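Local coordinates for protein L-cysteine S-thiosulfotransferase subunit SoxA (Paracoccus denitrificans, PDB 2C1D) that is the diheme subunit of the SoxAX cytochrome complex, which joins thiosulfate to a cysteine of the sulfur carrier SoxYZ in bacterial sulfur oxidation, at residues 26-31 / 249-254; 67-72 / 85-90. One frame throughout, in Å; residues are numbered along the deposited sequence.

From the N terminus the chain runs through strand 16-22 into the loop holding 26-31, the first half of contact 1, whose partner, 249-254, waits at the end of helix 239-251. Contact 1 thus closes a loop of 217 residues, tying the N-terminal region to the C-terminal helix of the second cytochrome domain. Contact 2 is nested inside that loop and spans only 12 residues: it folds 85-90 back on the end of helix 59-70, enclosing the heme-binding helix 80-84 of the first cytochrome domain. The two do not touch; their centres lie about 33 Å apart on opposite sides of the chain's centre, so one closure is long-range and the other local.

Contact 1: 26-31 / 249-254; sequences AFLADT and ASRGNG
Phe27 and Leu28 lie side by side against the last turn of helix 239-251, one meeting Ser250 and the backbone beside it, the other the side chain of Arg251. The phenyl ring of Phe27 reaches the helix because CG sits between its own backbone N and carbonyl carbon (chi1 81°), which sends the far end of the ring forward. There Phe27 CZ comes 3.4 Å from Ser250 OG, in an oblique approach, and the ring edge faces Arg251 N. The same CZ also touches the aliphatic stem of Arg251, 4.0 Å from Arg251 CG. Both methyls of Leu28 lie along one side of this arginine: Leu28 CD2 rests 3.7 Å from Arg251 CB, while Leu28 CD1 lies 3.7 Å from Arg251 NH1. A bend at chi3 (72°) folds the arginine chain, bringing one guanidinium face over Leu28 CD2, with the guanidinium plane 64° from that of the Phe27 ring. No hydrogen bond crosses the contact, and the buried polar groups look elsewhere. Ser250 OG bonds to Tyr247 O and Trp162 NE1, whose ring also meets Phe27 edge-to-face; Arg251 NH2 forms a salt bridge with Glu185, and NH1 bonds to Tyr170 OH. Since Glu185 directly follows His184, an axial ligand of heme c #2, this apolar cover over the buried arginine probably belongs to the second shell around the active-site heme, at the end of the C-terminal helix of a cytochrome c domain.

Contact 2: 67-72 / 85-90; sequences DKWNAA and QGPESM. With HEC (heme c), chain I.
Trp69 reaches from the last turn of helix 59-70 to the loop 85-90, and its indole makes nearly all of the contact. With CG anti to the backbone N (chi1 171°), the ring extends off the helix and donates from NE1 to Gln85 O over 2.7 Å. That oxygen lies close to the indole plane, and the donor lies in the carbonyl plane, yet the bond is bent to 140° at the hydrogen. One face of the six-membered ring receives Pro87: its CA stands 4.0 Å from the Trp69 ring centroid in a CH-pi contact. At the rim, Trp69 CH2 is 3.6 Å from Ser89 OG, a hydroxyl donating to Gly86 O (2.8 Å), which also accepts from Ser89 N and so steadies the turn. Past these three tight contacts Met90 closes the inner end more loosely, its CG 4.2 Å from Trp69 CH2 and its bent chain carrying CE to within 3.7 Å of HEC C3A. Were Trp69 replaced by an alanine, Gln85 O would probably lose this donor and a gap would be likely to open beside Pro87 and Met90. Packing thins outward, where the side chains of Gln85 and Glu88 start away from the helix and, like Asn70, are exposed. Trp69 also touches Cys80, a covalent heme attachment, and Met90 touches His84, an axial ligand; helix, indole and loop thus flank the CXXCH heme-binding motif of a cytochrome c domain.

Contact 1: 26-31 / 249-254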
loop_
_atom_site.group_PDB
_atom_site.type_symbol
_atom_site.label_atom_id
_atom_site.label_comp_id
_atom_site.label_asym_id
_atom_site.label_seq_id
_atom_site.Cartn_x
_atom_site.Cartn_y
_atom_site.Cartn_z
ATOM N N ALA A 26 4.135 10.880 -18.740
ATOM C CA ALA A 26 3.056 11.536 -19.472
ATOM C C ALA A 26 1.681 10.942 -19.122
ATOM O O ALA A 26 0.720 11.675 -18.975
ATOM C CB ALA A 26 3.313 11.487 -20.993
ATOM N N PHE A 27 1.602 9.631 -18.905
ATOM C CA PHE A 27 0.326 9.014 -18.540
ATOM C C PHE A 27 -0.255 9.458 -17.207
ATOM O O PHE A 27 -1.438 9.279 -16.962
ATOM C CB PHE A 27 0.391 7.491 -18.643
ATOM C CG PHE A 27 1.023 6.793 -17.465
ATOM C CD1 PHE A 27 0.254 6.415 -16.358
ATOM C CD2 PHE A 27 2.365 6.432 -17.500
ATOM C CE1 PHE A 27 0.832 5.696 -15.299
ATOM C CE2 PHE A 27 2.948 5.746 -16.440
ATOM C CZ PHE A 27 2.176 5.364 -15.343
ATOM N N LEU A 28 0.560 10.053 -16.354
ATOM C CA LEU A 28 0.094 10.585 -15.091
ATOM C C LEU A 28 -0.004 12.118 -15.065
ATOM O O LEU A 28 -0.216 12.691 -14.007
ATOM C CB LEU A 28 1.052 10.125 -13.993
ATOM C CG LEU A 28 0.563 9.140 -12.942
ATOM C CD1 LEU A 28 -0.639 8.292 -13.402
ATOM C CD2 LEU A 28 1.720 8.282 -12.455
ATOM N N ALA A 29 0.155 12.782 -16.205
ATOM C CA ALA A 29 0.272 14.251 -16.216
ATOM C C ALA A 29 -1.007 14.974 -15.781
ATOM O O ALA A 29 -0.931 16.037 -15.178
ATOM C CB ALA A 29 0.734 14.750 -17.591
ATOM N N ASP A 30 -2.177 14.409 -16.074
ATOM C CA ASP A 30 -3.449 14.960 -15.559
ATOM C C ASP A 30 -3.769 14.559 -14.087
ATOM O O ASP A 30 -4.736 15.064 -13.483
ATOM C CB ASP A 30 -4.621 14.580 -16.492
ATOM C CG ASP A 30 -5.851 15.515 -16.327
ATOM O OD1 ASP A 30 -5.700 16.668 -15.832
ATOM O OD2 ASP A 30 -7.022 15.168 -16.653
ATOM N N THR A 31 -2.944 13.694 -13.502
ATOM C CA THR A 31 -3.192 13.107 -12.174
ATOM C C THR A 31 -2.410 13.795 -11.069
ATOM O O THR A 31 -2.955 14.135 -10.020
ATOM C CB THR A 31 -2.816 11.619 -12.238
ATOM O OG1 THR A 31 -3.673 10.961 -13.184
ATOM C CG2 THR A 31 -3.054 10.903 -10.916
ATOM N N ALA A 249 5.642 0.415 -10.773
ATOM C CA ALA A 249 6.981 0.875 -11.108
ATOM C C ALA A 249 6.981 2.083 -12.062
ATOM O O ALA A 249 7.730 3.037 -11.872
ATOM C CB ALA A 249 7.807 -0.262 -11.714
ATOM N N SER A 250 6.159 2.002 -13.098
ATOM C CA SER A 250 6.099 3.016 -14.146
ATOM C C SER A 250 5.510 4.314 -13.625
ATOM O O SER A 250 5.807 5.367 -14.174
ATOM C CB SER A 250 5.325 2.505 -15.369
ATOM O OG SER A 250 3.922 2.477 -15.148
ATOM N N ARG A 251 4.686 4.271 -12.564
ATOM C CA ARG A 251 4.184 5.495 -11.951
ATOM C C ARG A 251 5.307 6.355 -11.353
ATOM O O ARG A 251 5.127 7.550 -11.141
ATOM C CB ARG A 251 3.118 5.219 -10.886
ATOM C CG ARG A 251 1.819 4.611 -11.439
ATOM C CD ARG A 251 0.892 4.122 -10.334
ATOM N NE ARG A 251 0.296 5.230 -9.618
ATOM C CZ ARG A 251 -0.795 5.877 -10.017
ATOM N NH1 ARG A 251 -1.452 5.503 -11.114
ATOM N NH2 ARG A 251 -1.262 6.869 -9.276
ATOM N N GLY A 252 6.464 5.758 -11.103
ATOM C CA GLY A 252 7.614 6.515 -10.638
ATOM C C GLY A 252 8.711 6.691 -11.661
ATOM O O GLY A 252 9.835 7.014 -11.290
ATOM N N ASN A 253 8.414 6.489 -12.943
ATOM C CA ASN A 253 9.385 6.756 -14.015
ATOM C C ASN A 253 9.925 8.175 -13.895
ATOM O O ASN A 253 9.139 9.144 -13.817
ATOM C CB ASN A 253 8.733 6.578 -15.389
ATOM C CG ASN A 253 8.778 5.156 -15.877
ATOM O OD1 ASN A 253 9.482 4.322 -15.307
ATOM N ND2 ASN A 253 8.056 4.876 -16.970
ATOM N N GLY A 254 11.252 8.298 -13.835
ATOM C CA GLY A 254 11.911 9.587 -13.674
ATOM C C GLY A 254 12.527 9.760 -12.301
ATOM O O GLY A 254 13.564 10.410 -12.157
#

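Contact 2: 67-72 / 85-90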
loop_
_atom_site.group_PDB
_atom_site.type_symbol
_atom_site.label_atom_id
_atom_site.label_comp_id
_atom_site.label_asym_id
_atom_site.label_seq_id
_atom_site.Cartn_x
_atom_site.Cartn_y
_atom_site.Cartn_z
ATOM N N ASP A 67 27.602 -11.782 0.162
ATOM C CA ASP A 67 28.119 -13.076 0.610
ATOM C C ASP A 67 27.443 -14.210 -0.125
ATOM O O ASP A 67 28.106 -15.133 -0.581
ATOM C CB ASP A 67 27.995 -13.245 2.134
ATOM C CG ASP A 67 28.889 -12.270 2.901
ATOM O OD1 ASP A 67 29.861 -11.743 2.320
ATOM O OD2 ASP A 67 28.691 -11.938 4.079
ATOM N N LYS A 68 26.139 -14.126 -0.299
ATOM C CA LYS A 68 25.405 -15.179 -0.976
ATOM C C LYS A 68 25.725 -15.197 -2.483
ATOM O O LYS A 68 25.751 -16.258 -3.094
ATOM C CB LYS A 68 23.897 -15.055 -0.718
ATOM C CG LYS A 68 23.523 -15.260 0.767
ATOM C CD LYS A 68 22.098 -14.837 1.141
ATOM C CE LYS A 68 21.730 -15.384 2.543
ATOM N NZ LYS A 68 20.338 -15.037 2.986
ATOM N N TRP A 69 26.003 -14.038 -3.060
ATOM C CA TRP A 69 26.396 -13.930 -4.479
ATOM C C TRP A 69 27.722 -14.662 -4.722
ATOM O O TRP A 69 27.901 -15.314 -5.751
ATOM C CB TRP A 69 26.515 -12.457 -4.864
ATOM C CG TRP A 69 27.109 -12.147 -6.213
ATOM C CD1 TRP A 69 28.445 -11.994 -6.514
ATOM C CD2 TRP A 69 26.394 -11.855 -7.413
ATOM N NE1 TRP A 69 28.604 -11.683 -7.846
ATOM C CE2 TRP A 69 27.364 -11.586 -8.427
ATOM C CE3 TRP A 69 25.031 -11.842 -7.758
ATOM C CZ2 TRP A 69 27.013 -11.305 -9.741
ATOM C CZ3 TRP A 69 24.676 -11.550 -9.075
ATOM C CH2 TRP A 69 25.666 -11.267 -10.048
ATOM N N ASN A 70 28.625 -14.560 -3.747
ATOM C CA ASN A 70 29.940 -15.195 -3.810
ATOM C C ASN A 70 29.986 -16.628 -3.283
ATOM O O ASN A 70 31.003 -17.302 -3.443
ATOM C CB ASN A 70 30.985 -14.342 -3.072
ATOM C CG ASN A 70 31.291 -13.056 -3.795
ATOM O OD1 ASN A 70 31.490 -13.047 -5.021
ATOM N ND2 ASN A 70 31.321 -11.956 -3.058
ATOM N N ALA A 71 28.908 -17.112 -2.674
ATOM C CA ALA A 71 28.927 -18.434 -2.054
ATOM C C ALA A 71 28.693 -19.562 -3.059
ATOM O O ALA A 71 27.804 -19.504 -3.909
ATOM C CB ALA A 71 27.903 -18.513 -0.927
ATOM N N ALA A 72 29.497 -20.605 -2.927
ATOM C CA ALA A 72 29.355 -21.803 -3.743
ATOM C C ALA A 72 28.179 -22.627 -3.245
ATOM O O ALA A 72 28.370 -23.708 -2.684
ATOM C CB ALA A 72 30.655 -22.626 -3.695
ATOM N N GLN A 85 30.622 -12.866 -12.529
ATOM C CA GLN A 85 31.676 -12.117 -11.830
ATOM C C GLN A 85 31.101 -11.161 -10.760
ATOM O O GLN A 85 30.209 -11.559 -10.024
ATOM C CB GLN A 85 32.584 -11.419 -12.844
ATOM C CG GLN A 85 33.327 -12.405 -13.743
ATOM C CD GLN A 85 32.844 -12.374 -15.182
ATOM O OE1 GLN A 85 31.780 -12.903 -15.498
ATOM N NE2 GLN A 85 33.648 -11.762 -16.072
ATOM N N GLY A 86 31.597 -9.925 -10.657
ATOM C CA GLY A 86 31.076 -8.966 -9.696
ATOM C C GLY A 86 29.598 -8.676 -9.895
ATOM O O GLY A 86 29.059 -8.859 -10.995
ATOM N N PRO A 87 28.925 -8.213 -8.850
ATOM C CA PRO A 87 27.489 -7.906 -8.968
ATOM C C PRO A 87 27.245 -6.670 -9.839
ATOM O O PRO A 87 26.115 -6.456 -10.288
ATOM C CB PRO A 87 27.049 -7.696 -7.519
ATOM C CG PRO A 87 28.299 -7.192 -6.810
ATOM C CD PRO A 87 29.462 -7.916 -7.507
ATOM N N GLU A 88 28.281 -5.860 -10.070
ATOM C CA GLU A 88 28.166 -4.744 -11.012
ATOM C C GLU A 88 27.752 -5.209 -12.431
ATOM O O GLU A 88 27.359 -4.380 -13.272
ATOM C CB GLU A 88 29.429 -3.871 -11.046
ATOM C CG GLU A 88 30.707 -4.519 -11.603
ATOM C CD GLU A 88 31.521 -5.288 -10.555
ATOM O OE1 GLU A 88 31.035 -5.501 -9.426
ATOM O OE2 GLU A 88 32.657 -5.691 -10.880
ATOM N N SER A 89 27.837 -6.520 -12.682
ATOM C CA SER A 89 27.356 -7.147 -13.928
ATOM C C SER A 89 25.874 -6.886 -14.138
ATOM O O SER A 89 25.380 -6.903 -15.266
ATOM C CB SER A 89 27.625 -8.660 -13.899
ATOM O OG SER A 89 26.949 -9.321 -12.848
ATOM N N MET A 90 25.159 -6.640 -13.037
ATOM C CA MET A 90 23.753 -6.325 -13.082
ATOM C C MET A 90 23.454 -4.834 -13.088
ATOM O O MET A 90 22.313 -4.439 -12.852
ATOM C CB MET A 90 23.037 -7.018 -11.930
ATOM C CG MET A 90 23.144 -8.539 -11.970
ATOM S SD MET A 90 22.373 -9.161 -13.481
ATOM C CE MET A 90 23.336 -10.736 -13.815
HETATM FE FE HEC I . 22.377 -15.674 -13.670
HETATM C CHA HEC I . 20.661 -14.068 -16.266
HETATM C CHB HEC I . 21.202 -13.413 -11.503
HETATM C CHC HEC I . 23.796 -17.480 -11.186
HETATM C CHD HEC I . 24.141 -17.467 -16.013
HETATM N NA HEC I . 21.181 -14.043 -13.873
HETATM C C1A HEC I . 20.587 -13.538 -15.005
HETATM C C2A HEC I . 19.826 -12.382 -14.635
HETATM C C3A HEC I . 19.977 -12.206 -13.317
HETATM C C4A HEC I . 20.812 -13.265 -12.802
HETATM C CMA HEC I . 19.350 -11.108 -12.451
HETATM C CAA HEC I . 19.005 -11.530 -15.622
HETATM C CBA HEC I . 19.988 -10.739 -16.463
HETATM C CGA HEC I . 19.353 -10.004 -17.634
HETATM O O1A HEC I . 18.270 -10.391 -18.129
HETATM O O2A HEC I . 20.004 -9.011 -18.057
HETATM N NB HEC I . 22.508 -15.459 -11.686
HETATM C C1B HEC I . 21.855 -14.490 -10.960
HETATM C C2B HEC I . 21.970 -14.846 -9.552
HETATM C C3B HEC I . 22.695 -15.966 -9.461
HETATM C C4B HEC I . 23.052 -16.375 -10.813
HETATM C CMB HEC I . 21.416 -13.999 -8.388
HETATM C CAB HEC I . 23.080 -16.723 -8.148
HETATM C CBB HEC I . 21.977 -17.027 -7.395
HETATM N NC HEC I . 23.758 -17.196 -13.634
HETATM C C1C HEC I . 24.132 -17.853 -12.483
HETATM C C2C HEC I . 25.048 -18.909 -12.868
HETATM C C3C HEC I . 25.056 -18.994 -14.220
HETATM C C4C HEC I . 24.306 -17.849 -14.712
HETATM C CMC HEC I . 25.564 -19.977 -11.876
HETATM C CAC HEC I . 25.847 -19.999 -15.126
HETATM C CBC HEC I . 25.717 -21.327 -14.910
HETATM N ND HEC I . 22.386 -15.737 -15.807
HETATM C C1D HEC I . 23.180 -16.624 -16.529
HETATM C C2D HEC I . 22.820 -16.547 -17.931
HETATM C C3D HEC I . 21.717 -15.507 -18.015
HETATM C C4D HEC I . 21.523 -15.049 -16.648
HETATM C CMD HEC I . 23.399 -17.336 -19.121
HETATM C CAD HEC I . 20.967 -15.034 -19.270
HETATM C CBD HEC I . 21.721 -13.897 -19.890
HETATM C CGD HEC I . 20.945 -13.291 -21.058
HETATM O O1D HEC I . 21.601 -12.746 -21.996
HETATM O O2D HEC I . 19.696 -13.341 -21.026
#